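Local coordinates for protein 2',5'-phosphodiesterase 12 (PDB 4Z0V) that belongs to the endonuclease/exonuclease/phosphatase family, joining an N-terminal beta domain to a DNase I-like domain that holds a magnesium ion, at residues 147-152 with 420-425; 389-394 with 428-433; 18-23 with 103-108; 183-188 with 205-210. All blocks are in the same frame, centred on the assembly; numbering follows the deposited sequence.

Interaction 1 (147-152 with 420-425); sequences VLYPYC and ALPSVS
The hydroxyl of Y151 has two partners: it donates to the carbonyl of L421 (OH to O 2.6 Å), while the backbone N-H of G385 bonds to it. The donor stands above the plane of that carbonyl, 40° out of it. The contact joins two loops of the DNase I-like domain. Residues 149-152 form a type I turn where helix 142-148 ends, closed by C152 N to Y149 O (3.1 Å), and 420-425 belong to the loop that leads toward strand 433-439. CG of Y151 sits between its backbone N and carbonyl carbon (chi1 47°), and the ring is held between two groups: the methyl of A420 lies over one face, CB 4.0 Å from the centroid, and Y149 CA lies over the rim of the other. The carbonyl oxygen of P422 is near the plane of this ring, at its edge. The Y149 ring is likewise layered, with L148 CB over the centre of one face and P422 CD on the opposite one, 3.8 Å from the centroid in a CH-pi contact; proline and ring cross at about a right angle. Y149 OH bonds to D429, and its side chain comes within about 5 Å of the magnesium ion, so the layered ring borders the metal site. C152 closes the other end of the turn: its sulfur, anti to the backbone N, reaches P422, with SG 3.4 Å from P422 O and 4.2 Å from P422 CG.

Interaction 2 (389-394 with 428-433); sequences GCLDYI and SDHIAL
H430 and D392 form a His-carboxylate pair deep in the DNase I-like fold, where the S-D-H sequence of 428-430, a signature of the family, meets strand 387-397. ND1 of H430 donates to OD2 of D392 over 2.8 Å, nearly straight at 162°. The oxygen lies only 4° out of the imidazole plane and receives the proton on its syn lone pair, while the carboxylate plane is turned 79° from the ring. T381 OG1 bonds to the same OD2 and to L391 N, so the carboxylate oxygen has two partners and is tied to the backbone next to it. Beyond this pair the packing is tight. L433 drives CD1 against the backbone of D392, 3.3 Å from its O, and also meets the CB of D392 (3.9 Å). I394 slides past L433 in the opposite direction, its CD1 3.7 Å from L433 CB. The other side, toward the bound glycerol and magnesium, is looser: L391 crosses H430 at about a right angle, and CD1 stays 4.1 Å from H430 CE1. The glycerol, probably from the crystallisation liquor, lies about 4 Å from the L391 side chain, and the magnesium ion about 4 Å from that of H430. The backbone leading into the histidine is pinned by an ST turn, in which H430 N donates to S428 OG over 3.0 Å.

Interaction 3 (18-23 with 103-108); sequences YIMAGF and AGPGTC
M20 and F23 fold over one another and together meet G104 and P105. The methionine chain bends at its last torsion (chi3 -61°), which brings CE over the centre of the F23 ring, 3.6 Å above its plane. The sulfur faces the opposite segment: SD lies 3.5 Å from G104 CA and 3.8 Å from P105 CD. G104 has no side chain, and the space a CB would need is taken by F23 CE1 and M20 CB. The M20 side chain crosses the proline at about a right angle, whereas F23 meets it at a slant, its CZ touching CD and CG of P105, both at 3.8 Å. At the edge of the phenyl ring, near its plane, comes the sulfur of C108. SG is 5.2 Å from the centroid and 84° off the normal, a Cys sulfur-aromatic contact made at the ring edge. Across the polar side, one water joins the backbones, donating to A21 O (2.6 Å) and accepting from G104 N (2.7 Å). M20 to F23 form a type II beta turn, closed by F23 N to M20 O, with G22 at positive phi; the turn brings both large side chains to the same partner. Segment 18-23 is a loop of the N-terminal E-set-like domain between strands 9-14 and 28-32. Segment 103-108 lies in the loop between strand 93-96 and helix 110-113. Helix 159-172 touches both: N164 and L165 touch F23, Y161 touches P105, and K168 makes a cation-pi contact with F23 while its NZ bonds to G22 O.

Interaction 4 (183-188 with 205-210); sequences VDRAVF and FRIKQH
The F205 ring is covered on both faces and touched at its edge. I207 N stands above the centre of one face, F188 CB lies over the rim of the other, and the carbonyl oxygen of V183 sits in the ring plane, 3.3 Å from CE1. F188 in turn has F205 CB squarely over its ring centre, 3.5 Å from the centroid and 2° off the normal. The two rings are near parallel, planes at 13°, but slid apart to 5.0 Å between centroids. Each therefore packs chiefly on the other's CB, in a reciprocal CH-pi pair. Both phenyls have CG anti to the backbone N and run past each other in opposite directions. The contact lies within a beta-alpha-beta unit, between the start of its helix and its second strand: strand 177-184 leads into helix 185-198, which returns to the edge strand 201-207, with strand 211-218 between the two in the sheet. F188 is in the first turn of that helix, its N bonded to D184 O, and it also meets F216. On the F188 side of the ring plane, V183 CG1 packs on F205 CE1 at 3.8 Å and R185 CA lies 3.7 Å from F205 CZ. The R185 guanidinium, one of two deposited conformers, has I207 CD1 over one face. D184, at the N-cap position, makes no cap with its side chain, whose OD1 and OD2 accept from D136 N and T137 N. Two waters link the segments, both donating to H210 O: one (2.6 Å) accepts from R185 N, the other (3.2 Å) donates to D184 OD2.

In the fold
Interactions 1 and 2 are neighbours, centres 16 Å apart, and share the loop that runs from 420 to strand 433-439. They meet where Y149 OH bonds to D429 OD2 (2.9 Å) and L421 CD1 packs on I431 CG1 (3.8 Å). Both lie near the magnesium ion: the H430 side chain at about 4 Å and that of Y149 at about 5 Å. Interaction 3 reaches interaction 1 through S425 OG and T107 O, 2.9 Å apart, tying the linking loop to the DNase I-like domain. Interaction 4 stands apart, its centre 19 Å from that of interaction 2, where strand 201-207 edges the six-stranded sheet; D184 there is about 10 Å from the metal.

Interaction 1 (147-152 with 420-425)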
loop_
_atom_site.group_PDB
_atom_site.type_symbol
_atom_site.label_atom_id
_atom_site.label_comp_id
_atom_site.label_asym_id
_atom_site.label_seq_id
_atom_site.Cartn_x
_atom_site.Cartn_y
_atom_site.Cartn_z
ATOM N N VAL A 147 -15.457 -9.820 -17.484
ATOM C CA VAL A 147 -14.343 -10.272 -18.348
ATOM C C VAL A 147 -13.093 -10.585 -17.504
ATOM O O VAL A 147 -12.487 -11.641 -17.686
ATOM C CB VAL A 147 -14.016 -9.251 -19.493
ATOM C CG1 VAL A 147 -12.774 -9.660 -20.300
ATOM C CG2 VAL A 147 -15.215 -9.042 -20.417
ATOM N N LEU A 148 -12.699 -9.672 -16.596
ATOM C CA LEU A 148 -11.467 -9.870 -15.818
ATOM C C LEU A 148 -11.615 -10.852 -14.665
ATOM O O LEU A 148 -10.754 -11.706 -14.495
ATOM C CB LEU A 148 -10.941 -8.536 -15.254
ATOM C CG LEU A 148 -10.547 -7.416 -16.234
ATOM C CD1 LEU A 148 -9.937 -6.240 -15.471
ATOM C CD2 LEU A 148 -9.533 -7.893 -17.259
ATOM N N TYR A 149 -12.678 -10.726 -13.847
ATOM C CA TYR A 149 -12.810 -11.555 -12.652
ATOM C C TYR A 149 -14.183 -12.265 -12.603
ATOM O O TYR A 149 -14.859 -12.203 -11.578
ATOM C CB TYR A 149 -12.606 -10.660 -11.400
ATOM C CG TYR A 149 -11.493 -9.635 -11.513
ATOM C CD1 TYR A 149 -10.168 -10.028 -11.683
ATOM C CD2 TYR A 149 -11.762 -8.268 -11.414
ATOM C CE1 TYR A 149 -9.133 -9.092 -11.741
ATOM C CE2 TYR A 149 -10.735 -7.320 -11.480
ATOM C CZ TYR A 149 -9.424 -7.741 -11.651
ATOM O OH TYR A 149 -8.402 -6.824 -11.735
ATOM N N PRO A 150 -14.596 -13.006 -13.666
ATOM C CA PRO A 150 -15.938 -13.629 -13.638
ATOM C C PRO A 150 -16.088 -14.724 -12.580
ATOM O O PRO A 150 -17.207 -14.988 -12.116
ATOM C CB PRO A 150 -16.090 -14.199 -15.049
ATOM C CG PRO A 150 -14.685 -14.395 -15.551
ATOM C CD PRO A 150 -13.921 -13.240 -14.958
ATOM N N TYR A 151 -14.952 -15.302 -12.159
ATOM C CA TYR A 151 -14.831 -16.347 -11.148
ATOM C C TYR A 151 -15.016 -15.817 -9.729
ATOM O O TYR A 151 -15.153 -16.608 -8.799
ATOM C CB TYR A 151 -13.448 -17.029 -11.259
ATOM C CG TYR A 151 -12.286 -16.056 -11.367
ATOM C CD1 TYR A 151 -11.784 -15.405 -10.242
ATOM C CD2 TYR A 151 -11.704 -15.769 -12.601
ATOM C CE1 TYR A 151 -10.735 -14.494 -10.342
ATOM C CE2 TYR A 151 -10.666 -14.846 -12.715
ATOM C CZ TYR A 151 -10.193 -14.201 -11.583
ATOM O OH TYR A 151 -9.122 -13.351 -11.688
ATOM N N CYS A 152 -14.958 -14.494 -9.541
ATOM C CA CYS A 152 -15.043 -13.911 -8.209
ATOM C C CYS A 152 -16.487 -13.639 -7.861
ATOM O O CYS A 152 -17.228 -13.171 -8.705
ATOM C CB CYS A 152 -14.204 -12.634 -8.141
ATOM S SG CYS A 152 -14.161 -11.868 -6.503
ATOM N N ALA A 420 -9.012 -17.946 -9.092
ATOM C CA ALA A 420 -7.927 -16.974 -9.082
ATOM C C ALA A 420 -8.316 -15.814 -8.188
ATOM O O ALA A 420 -9.241 -15.946 -7.359
ATOM C CB ALA A 420 -7.624 -16.506 -10.511
ATOM N N LEU A 421 -7.621 -14.681 -8.350
ATOM C CA LEU A 421 -7.841 -13.521 -7.482
ATOM C C LEU A 421 -8.482 -12.346 -8.237
ATOM O O LEU A 421 -8.304 -12.214 -9.444
ATOM C CB LEU A 421 -6.488 -13.080 -6.884
ATOM C CG LEU A 421 -5.637 -14.182 -6.201
ATOM C CD1 LEU A 421 -4.299 -13.631 -5.777
ATOM C CD2 LEU A 421 -6.370 -14.827 -5.041
ATOM N N PRO A 422 -9.180 -11.436 -7.552
ATOM C CA PRO A 422 -9.546 -11.472 -6.127
ATOM C C PRO A 422 -10.578 -12.565 -5.867
ATOM O O PRO A 422 -11.045 -13.211 -6.810
ATOM C CB PRO A 422 -10.102 -10.069 -5.874
ATOM C CG PRO A 422 -10.638 -9.628 -7.193
ATOM C CD PRO A 422 -9.773 -10.272 -8.241
ATOM N N SER A 423 -10.896 -12.786 -4.588
ATOM C CA SER A 423 -11.869 -13.785 -4.181
ATOM C C SER A 423 -12.554 -13.353 -2.900
ATOM O O SER A 423 -12.174 -12.343 -2.266
ATOM C CB SER A 423 -11.178 -15.130 -3.977
ATOM O OG SER A 423 -10.432 -15.103 -2.770
ATOM N N VAL A 424 -13.474 -14.202 -2.428
ATOM C CA VAL A 424 -14.110 -13.974 -1.132
ATOM C C VAL A 424 -13.058 -13.994 0.014
ATOM O O VAL A 424 -13.332 -13.467 1.081
ATOM C CB VAL A 424 -15.219 -15.040 -0.871
ATOM C CG1 VAL A 424 -16.356 -14.898 -1.878
ATOM C CG2 VAL A 424 -14.651 -16.464 -0.898
ATOM N N SER A 425 -11.856 -14.575 -0.219
ATOM C CA SER A 425 -10.839 -14.715 0.804
ATOM C C SER A 425 -9.608 -13.836 0.558
ATOM O O SER A 425 -8.679 -13.867 1.354
ATOM C CB SER A 425 -10.411 -16.181 0.887
ATOM O OG SER A 425 -11.531 -16.987 1.222
#

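Interaction 2 (389-394 with 428-433)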
loop_
_atom_site.group_PDB
_atom_site.type_symbol
_atom_site.label_atom_id
_atom_site.label_comp_id
_atom_site.label_asym_id
_atom_site.label_seq_id
_atom_site.Cartn_x
_atom_site.Cartn_y
_atom_site.Cartn_z
ATOM N N GLY A 389 2.095 -13.661 -12.658
ATOM C CA GLY A 389 3.468 -13.228 -12.756
ATOM C C GLY A 389 3.923 -12.523 -11.506
ATOM O O GLY A 389 3.098 -12.042 -10.714
ATOM N N CYS A 390 5.234 -12.501 -11.314
ATOM C CA CYS A 390 5.828 -11.765 -10.199
ATOM C C CYS A 390 6.048 -10.365 -10.713
ATOM O O CYS A 390 6.926 -10.181 -11.560
ATOM C CB CYS A 390 7.130 -12.423 -9.764
ATOM S SG CYS A 390 8.064 -11.442 -8.575
ATOM N N LEU A 391 5.239 -9.385 -10.250
ATOM C CA LEU A 391 5.287 -8.006 -10.753
ATOM C C LEU A 391 5.706 -6.998 -9.701
ATOM O O LEU A 391 6.049 -5.862 -10.052
ATOM C CB LEU A 391 3.875 -7.605 -11.246
ATOM C CG LEU A 391 3.268 -8.469 -12.390
ATOM C CD1 LEU A 391 1.898 -7.973 -12.759
ATOM C CD2 LEU A 391 4.185 -8.545 -13.609
ATOM N N ASP A 392 5.605 -7.386 -8.428
ATOM C CA ASP A 392 5.824 -6.515 -7.251
ATOM C C ASP A 392 7.105 -6.825 -6.547
ATOM O O ASP A 392 7.479 -7.998 -6.424
ATOM C CB ASP A 392 4.665 -6.694 -6.248
ATOM C CG ASP A 392 3.314 -6.429 -6.882
ATOM O OD1 ASP A 392 2.926 -5.245 -6.972
ATOM O OD2 ASP A 392 2.688 -7.396 -7.390
ATOM N N TYR A 393 7.787 -5.777 -6.051
ATOM C CA TYR A 393 9.047 -5.986 -5.334
ATOM C C TYR A 393 9.228 -5.013 -4.195
ATOM O O TYR A 393 8.695 -3.903 -4.236
ATOM C CB TYR A 393 10.248 -5.836 -6.281
ATOM C CG TYR A 393 10.194 -6.722 -7.510
ATOM C CD1 TYR A 393 10.678 -8.027 -7.473
ATOM C CD2 TYR A 393 9.652 -6.257 -8.703
ATOM C CE1 TYR A 393 10.582 -8.866 -8.589
ATOM C CE2 TYR A 393 9.536 -7.087 -9.819
ATOM C CZ TYR A 393 10.024 -8.384 -9.762
ATOM O OH TYR A 393 9.893 -9.203 -10.859
ATOM N N ILE A 394 10.005 -5.423 -3.185
ATOM C CA ILE A 394 10.484 -4.527 -2.133
ATOM C C ILE A 394 11.990 -4.499 -2.367
ATOM O O ILE A 394 12.647 -5.475 -2.026
ATOM C CB ILE A 394 10.106 -4.944 -0.700
ATOM C CG1 ILE A 394 8.560 -4.894 -0.498
ATOM C CG2 ILE A 394 10.829 -4.035 0.335
ATOM C CD1 ILE A 394 8.076 -5.677 0.781
ATOM N N SER A 428 -7.590 -8.482 -3.436
ATOM C CA SER A 428 -6.942 -7.793 -4.560
ATOM C C SER A 428 -6.594 -8.828 -5.629
ATOM O O SER A 428 -6.676 -10.013 -5.351
ATOM C CB SER A 428 -5.679 -7.075 -4.068
ATOM O OG SER A 428 -4.960 -6.555 -5.181
ATOM N N ASP A 429 -6.205 -8.399 -6.837
ATOM C CA ASP A 429 -5.703 -9.352 -7.824
ATOM C C ASP A 429 -4.190 -9.544 -7.597
ATOM O O ASP A 429 -3.578 -10.411 -8.209
ATOM C CB ASP A 429 -6.025 -8.926 -9.267
ATOM C CG ASP A 429 -5.604 -7.538 -9.703
ATOM O OD1 ASP A 429 -5.371 -6.680 -8.830
ATOM O OD2 ASP A 429 -5.668 -7.262 -10.907
ATOM N N HIS A 430 -3.592 -8.734 -6.698
ATOM C CA HIS A 430 -2.191 -8.869 -6.293
ATOM C C HIS A 430 -2.108 -9.436 -4.886
ATOM O O HIS A 430 -3.092 -9.426 -4.153
ATOM C CB HIS A 430 -1.463 -7.519 -6.344
ATOM C CG HIS A 430 -1.209 -7.000 -7.722
ATOM N ND1 HIS A 430 0.082 -6.922 -8.236
ATOM C CD2 HIS A 430 -2.070 -6.485 -8.622
ATOM C CE1 HIS A 430 -0.041 -6.393 -9.448
ATOM N NE2 HIS A 430 -1.319 -6.114 -9.728
ATOM N N ILE A 431 -0.919 -9.894 -4.495
ATOM C CA ILE A 431 -0.640 -10.430 -3.169
ATOM C C ILE A 431 0.337 -9.491 -2.486
ATOM O O ILE A 431 1.357 -9.134 -3.085
ATOM C CB ILE A 431 -0.081 -11.857 -3.306
ATOM C CG1 ILE A 431 -1.077 -12.779 -4.051
ATOM C CG2 ILE A 431 0.318 -12.413 -1.941
ATOM C CD1 ILE A 431 -0.472 -14.168 -4.460
ATOM N N ALA A 432 0.041 -9.093 -1.243
ATOM C CA ALA A 432 0.912 -8.212 -0.485
ATOM C C ALA A 432 2.251 -8.837 -0.242
ATOM O O ALA A 432 2.339 -10.045 0.071
ATOM C CB ALA A 432 0.275 -7.870 0.870
ATOM N N LEU A 433 3.303 -8.038 -0.420
ATOM C CA LEU A 433 4.662 -8.467 -0.031
ATOM C C LEU A 433 4.938 -7.940 1.336
ATOM O O LEU A 433 4.658 -6.778 1.599
ATOM C CB LEU A 433 5.728 -7.955 -0.991
ATOM C CG LEU A 433 5.682 -8.449 -2.405
ATOM C CD1 LEU A 433 6.814 -7.820 -3.162
ATOM C CD2 LEU A 433 5.767 -9.980 -2.471
#

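Interaction 3 (18-23 with 103-108)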
loop_
_atom_site.group_PDB
_atom_site.type_symbol
_atom_site.label_atom_id
_atom_site.label_comp_id
_atom_site.label_asym_id
_atom_site.label_seq_id
_atom_site.Cartn_x
_atom_site.Cartn_y
_atom_site.Cartn_z
ATOM N N TYR A 18 -20.329 -1.661 6.442
ATOM C CA TYR A 18 -20.227 -3.102 6.433
ATOM C C TYR A 18 -19.399 -3.499 7.651
ATOM O O TYR A 18 -18.266 -3.054 7.789
ATOM C CB TYR A 18 -19.566 -3.541 5.109
ATOM C CG TYR A 18 -19.850 -4.951 4.634
ATOM C CD1 TYR A 18 -20.035 -5.229 3.284
ATOM C CD2 TYR A 18 -19.849 -6.023 5.523
ATOM C CE1 TYR A 18 -20.294 -6.527 2.841
ATOM C CE2 TYR A 18 -20.116 -7.320 5.092
ATOM C CZ TYR A 18 -20.325 -7.571 3.751
ATOM O OH TYR A 18 -20.566 -8.859 3.342
ATOM N N ILE A 19 -20.005 -4.240 8.582
ATOM C CA ILE A 19 -19.328 -4.677 9.791
ATOM C C ILE A 19 -19.387 -6.206 9.823
ATOM O O ILE A 19 -20.485 -6.764 9.742
ATOM C CB ILE A 19 -19.962 -4.013 11.046
ATOM C CG1 ILE A 19 -19.653 -2.496 11.068
ATOM C CG2 ILE A 19 -19.471 -4.716 12.324
ATOM C CD1 ILE A 19 -20.414 -1.701 12.090
ATOM N N MET A 20 -18.218 -6.875 9.959
ATOM C CA MET A 20 -18.161 -8.338 10.011
ATOM C C MET A 20 -17.526 -8.843 11.270
ATOM O O MET A 20 -16.547 -8.255 11.754
ATOM C CB MET A 20 -17.365 -8.913 8.823
ATOM C CG MET A 20 -17.997 -8.636 7.518
ATOM S SD MET A 20 -17.100 -9.365 6.128
ATOM C CE MET A 20 -15.687 -8.621 6.256
ATOM N N ALA A 21 -18.013 -9.992 11.760
ATOM C CA ALA A 21 -17.428 -10.654 12.927
ATOM C C ALA A 21 -15.969 -11.009 12.639
ATOM O O ALA A 21 -15.692 -11.524 11.562
ATOM C CB ALA A 21 -18.211 -11.918 13.246
ATOM N N GLY A 22 -15.065 -10.688 13.559
ATOM C CA GLY A 22 -13.640 -10.971 13.393
ATOM C C GLY A 22 -12.871 -9.967 12.560
ATOM O O GLY A 22 -11.656 -10.134 12.364
ATOM N N PHE A 23 -13.546 -8.887 12.123
ATOM C CA PHE A 23 -12.946 -7.814 11.308
ATOM C C PHE A 23 -13.006 -6.526 12.096
ATOM O O PHE A 23 -14.075 -6.183 12.615
ATOM C CB PHE A 23 -13.634 -7.659 9.940
ATOM C CG PHE A 23 -13.270 -8.786 9.005
ATOM C CD1 PHE A 23 -13.790 -10.064 9.192
ATOM C CD2 PHE A 23 -12.338 -8.591 7.987
ATOM C CE1 PHE A 23 -13.413 -11.117 8.361
ATOM C CE2 PHE A 23 -11.968 -9.647 7.148
ATOM C CZ PHE A 23 -12.482 -10.906 7.361
ATOM N N ALA A 103 -21.743 -12.225 9.356
ATOM C CA ALA A 103 -20.697 -13.230 9.274
ATOM C C ALA A 103 -19.740 -12.775 8.163
ATOM O O ALA A 103 -20.188 -12.270 7.123
ATOM C CB ALA A 103 -21.307 -14.601 8.932
ATOM N N GLY A 104 -18.452 -12.919 8.403
ATOM C CA GLY A 104 -17.451 -12.579 7.405
ATOM C C GLY A 104 -17.035 -13.836 6.671
ATOM O O GLY A 104 -17.589 -14.897 6.951
ATOM N N PRO A 105 -16.033 -13.780 5.765
ATOM C CA PRO A 105 -15.577 -15.019 5.111
ATOM C C PRO A 105 -15.031 -16.005 6.142
ATOM O O PRO A 105 -14.513 -15.587 7.188
ATOM C CB PRO A 105 -14.477 -14.537 4.156
ATOM C CG PRO A 105 -14.011 -13.235 4.714
ATOM C CD PRO A 105 -15.239 -12.611 5.330
ATOM N N GLY A 106 -15.133 -17.297 5.847
ATOM C CA GLY A 106 -14.633 -18.332 6.752
ATOM C C GLY A 106 -13.133 -18.271 6.986
ATOM O O GLY A 106 -12.660 -18.423 8.117
ATOM N N THR A 107 -12.386 -18.025 5.903
ATOM C CA THR A 107 -10.920 -17.924 5.898
ATOM C C THR A 107 -10.469 -16.812 4.982
ATOM O O THR A 107 -11.172 -16.497 4.027
ATOM C CB THR A 107 -10.251 -19.233 5.401
ATOM O OG1 THR A 107 -10.511 -19.409 4.004
ATOM C CG2 THR A 107 -10.636 -20.463 6.196
ATOM N N CYS A 108 -9.290 -16.238 5.243
ATOM C CA CYS A 108 -8.675 -15.247 4.344
ATOM C C CYS A 108 -7.281 -15.712 4.139
ATOM O O CYS A 108 -6.712 -16.256 5.076
ATOM C CB CYS A 108 -8.712 -13.828 4.895
ATOM S SG CYS A 108 -10.367 -13.105 4.940
HETATM O O HOH W 1 -16.891 -13.575 10.495
#

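Interaction 4 (183-188 with 205-210)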
loop_
_atom_site.group_PDB
_atom_site.type_symbol
_atom_site.label_atom_id
_atom_site.label_comp_id
_atom_site.label_asym_id
_atom_site.label_seq_id
_atom_site.Cartn_x
_atom_site.Cartn_y
_atom_site.Cartn_z
ATOM N N VAL A 183 -4.586 3.025 -4.913
ATOM C CA VAL A 183 -5.368 3.549 -3.800
ATOM C C VAL A 183 -6.318 4.601 -4.342
ATOM O O VAL A 183 -5.866 5.657 -4.788
ATOM C CB VAL A 183 -4.440 4.156 -2.700
ATOM C CG1 VAL A 183 -5.268 4.750 -1.537
ATOM C CG2 VAL A 183 -3.432 3.124 -2.179
ATOM N N ASP A 184 -7.617 4.383 -4.198
ATOM C CA ASP A 184 -8.585 5.415 -4.622
ATOM C C ASP A 184 -8.582 6.552 -3.616
ATOM O O ASP A 184 -8.266 6.331 -2.436
ATOM C CB ASP A 184 -10.011 4.829 -4.712
ATOM C CG ASP A 184 -10.161 3.640 -5.625
ATOM O OD1 ASP A 184 -10.151 2.481 -5.109
ATOM O OD2 ASP A 184 -10.422 3.853 -6.828
ATOM N N ARG A 185 -8.938 7.775 -4.078
ATOM C CA ARG A 185 -8.972 8.943 -3.200
ATOM C C ARG A 185 -9.827 8.673 -1.945
ATOM O O ARG A 185 -9.338 8.899 -0.837
ATOM C CB ARG A 185 -9.463 10.214 -3.935
ATOM C CG ARG A 185 -9.479 11.442 -3.015
ATOM C CD ARG A 185 -9.965 12.730 -3.673
ATOM N NE ARG A 185 -9.039 13.264 -4.679
ATOM C CZ ARG A 185 -7.888 13.875 -4.409
ATOM N NH1 ARG A 185 -7.475 14.007 -3.154
ATOM N NH2 ARG A 185 -7.129 14.332 -5.391
ATOM N N ALA A 186 -11.077 8.173 -2.083
ATOM C CA ALA A 186 -11.952 7.897 -0.928
ATOM C C ALA A 186 -11.445 6.725 -0.095
ATOM O O ALA A 186 -11.679 6.707 1.107
ATOM C CB ALA A 186 -13.386 7.616 -1.388
ATOM N N VAL A 187 -10.711 5.783 -0.712
ATOM C CA VAL A 187 -10.155 4.646 0.053
ATOM C C VAL A 187 -9.090 5.186 1.015
ATOM O O VAL A 187 -9.073 4.794 2.187
ATOM C CB VAL A 187 -9.619 3.550 -0.896
ATOM C CG1 VAL A 187 -8.762 2.518 -0.137
ATOM C CG2 VAL A 187 -10.802 2.873 -1.602
ATOM N N PHE A 188 -8.227 6.101 0.536
ATOM C CA PHE A 188 -7.206 6.704 1.396
ATOM C C PHE A 188 -7.849 7.407 2.581
ATOM O O PHE A 188 -7.497 7.116 3.711
ATOM C CB PHE A 188 -6.329 7.702 0.612
ATOM C CG PHE A 188 -5.242 8.311 1.465
ATOM C CD1 PHE A 188 -4.110 7.580 1.803
ATOM C CD2 PHE A 188 -5.370 9.600 1.968
ATOM C CE1 PHE A 188 -3.127 8.128 2.632
ATOM C CE2 PHE A 188 -4.388 10.142 2.806
ATOM C CZ PHE A 188 -3.273 9.407 3.129
ATOM N N PHE A 205 -0.482 10.601 0.507
ATOM C CA PHE A 205 -1.142 10.127 -0.714
ATOM C C PHE A 205 -0.707 10.944 -1.916
ATOM O O PHE A 205 -0.645 12.172 -1.833
ATOM C CB PHE A 205 -2.670 10.224 -0.505
ATOM C CG PHE A 205 -3.556 9.757 -1.637
ATOM C CD1 PHE A 205 -3.487 8.445 -2.106
ATOM C CD2 PHE A 205 -4.531 10.596 -2.165
ATOM C CE1 PHE A 205 -4.325 8.005 -3.148
ATOM C CE2 PHE A 205 -5.377 10.157 -3.196
ATOM C CZ PHE A 205 -5.273 8.857 -3.677
ATOM N N ARG A 206 -0.442 10.263 -3.034
ATOM C CA ARG A 206 -0.098 10.906 -4.308
ATOM C C ARG A 206 -1.022 10.334 -5.379
ATOM O O ARG A 206 -0.815 9.211 -5.827
ATOM C CB ARG A 206 1.391 10.702 -4.640
ATOM C CG ARG A 206 1.833 11.147 -6.063
ATOM C CD ARG A 206 1.575 12.629 -6.324
ATOM N NE ARG A 206 2.218 13.456 -5.303
ATOM C CZ ARG A 206 2.108 14.774 -5.202
ATOM N NH1 ARG A 206 1.355 15.455 -6.064
ATOM N NH2 ARG A 206 2.737 15.424 -4.233
ATOM N N ILE A 207 -2.063 11.088 -5.748
ATOM C CA ILE A 207 -3.022 10.580 -6.720
ATOM C C ILE A 207 -2.513 10.811 -8.154
ATOM O O ILE A 207 -1.702 11.707 -8.371
ATOM C CB ILE A 207 -4.437 11.202 -6.500
ATOM C CG1 ILE A 207 -5.538 10.297 -7.114
ATOM C CG2 ILE A 207 -4.528 12.669 -6.998
ATOM C CD1 ILE A 207 -6.890 10.610 -6.730
ATOM N N LYS A 208 -2.944 9.964 -9.105
ATOM C CA LYS A 208 -2.693 10.161 -10.533
ATOM C C LYS A 208 -3.980 10.847 -11.054
ATOM O O LYS A 208 -4.129 12.064 -10.906
ATOM C CB LYS A 208 -2.403 8.837 -11.223
ATOM C CG LYS A 208 -0.967 8.395 -11.233
ATOM C CD LYS A 208 -0.694 7.436 -12.395
ATOM C CE LYS A 208 -1.413 6.108 -12.308
ATOM N NZ LYS A 208 -0.763 5.080 -13.167
ATOM N N GLN A 209 -4.982 10.050 -11.482
ATOM C CA GLN A 209 -6.267 10.617 -11.845
ATOM C C GLN A 209 -7.295 10.302 -10.758
ATOM O O GLN A 209 -7.678 11.180 -9.987
ATOM C CB GLN A 209 -6.749 10.124 -13.228
ATOM C CG GLN A 209 -8.080 10.781 -13.600
ATOM C CD GLN A 209 -8.472 10.505 -15.018
ATOM O OE1 GLN A 209 -8.104 9.483 -15.623
ATOM N NE2 GLN A 209 -9.289 11.381 -15.543
ATOM N N HIS A 210 -7.752 9.056 -10.707
ATOM C CA HIS A 210 -8.756 8.631 -9.737
ATOM C C HIS A 210 -8.131 7.739 -8.662
ATOM O O HIS A 210 -8.786 7.412 -7.690
ATOM C CB HIS A 210 -9.894 7.888 -10.470
ATOM C CG HIS A 210 -10.675 8.788 -11.364
ATOM N ND1 HIS A 210 -11.079 10.056 -10.945
ATOM C CD2 HIS A 210 -11.135 8.570 -12.620
ATOM C CE1 HIS A 210 -11.758 10.569 -11.963
ATOM N NE2 HIS A 210 -11.801 9.722 -13.001
HETATM O O HOH W 2 -11.724 6.180 -7.321
HETATM O O HOH W 3 -10.878 8.601 -6.601
#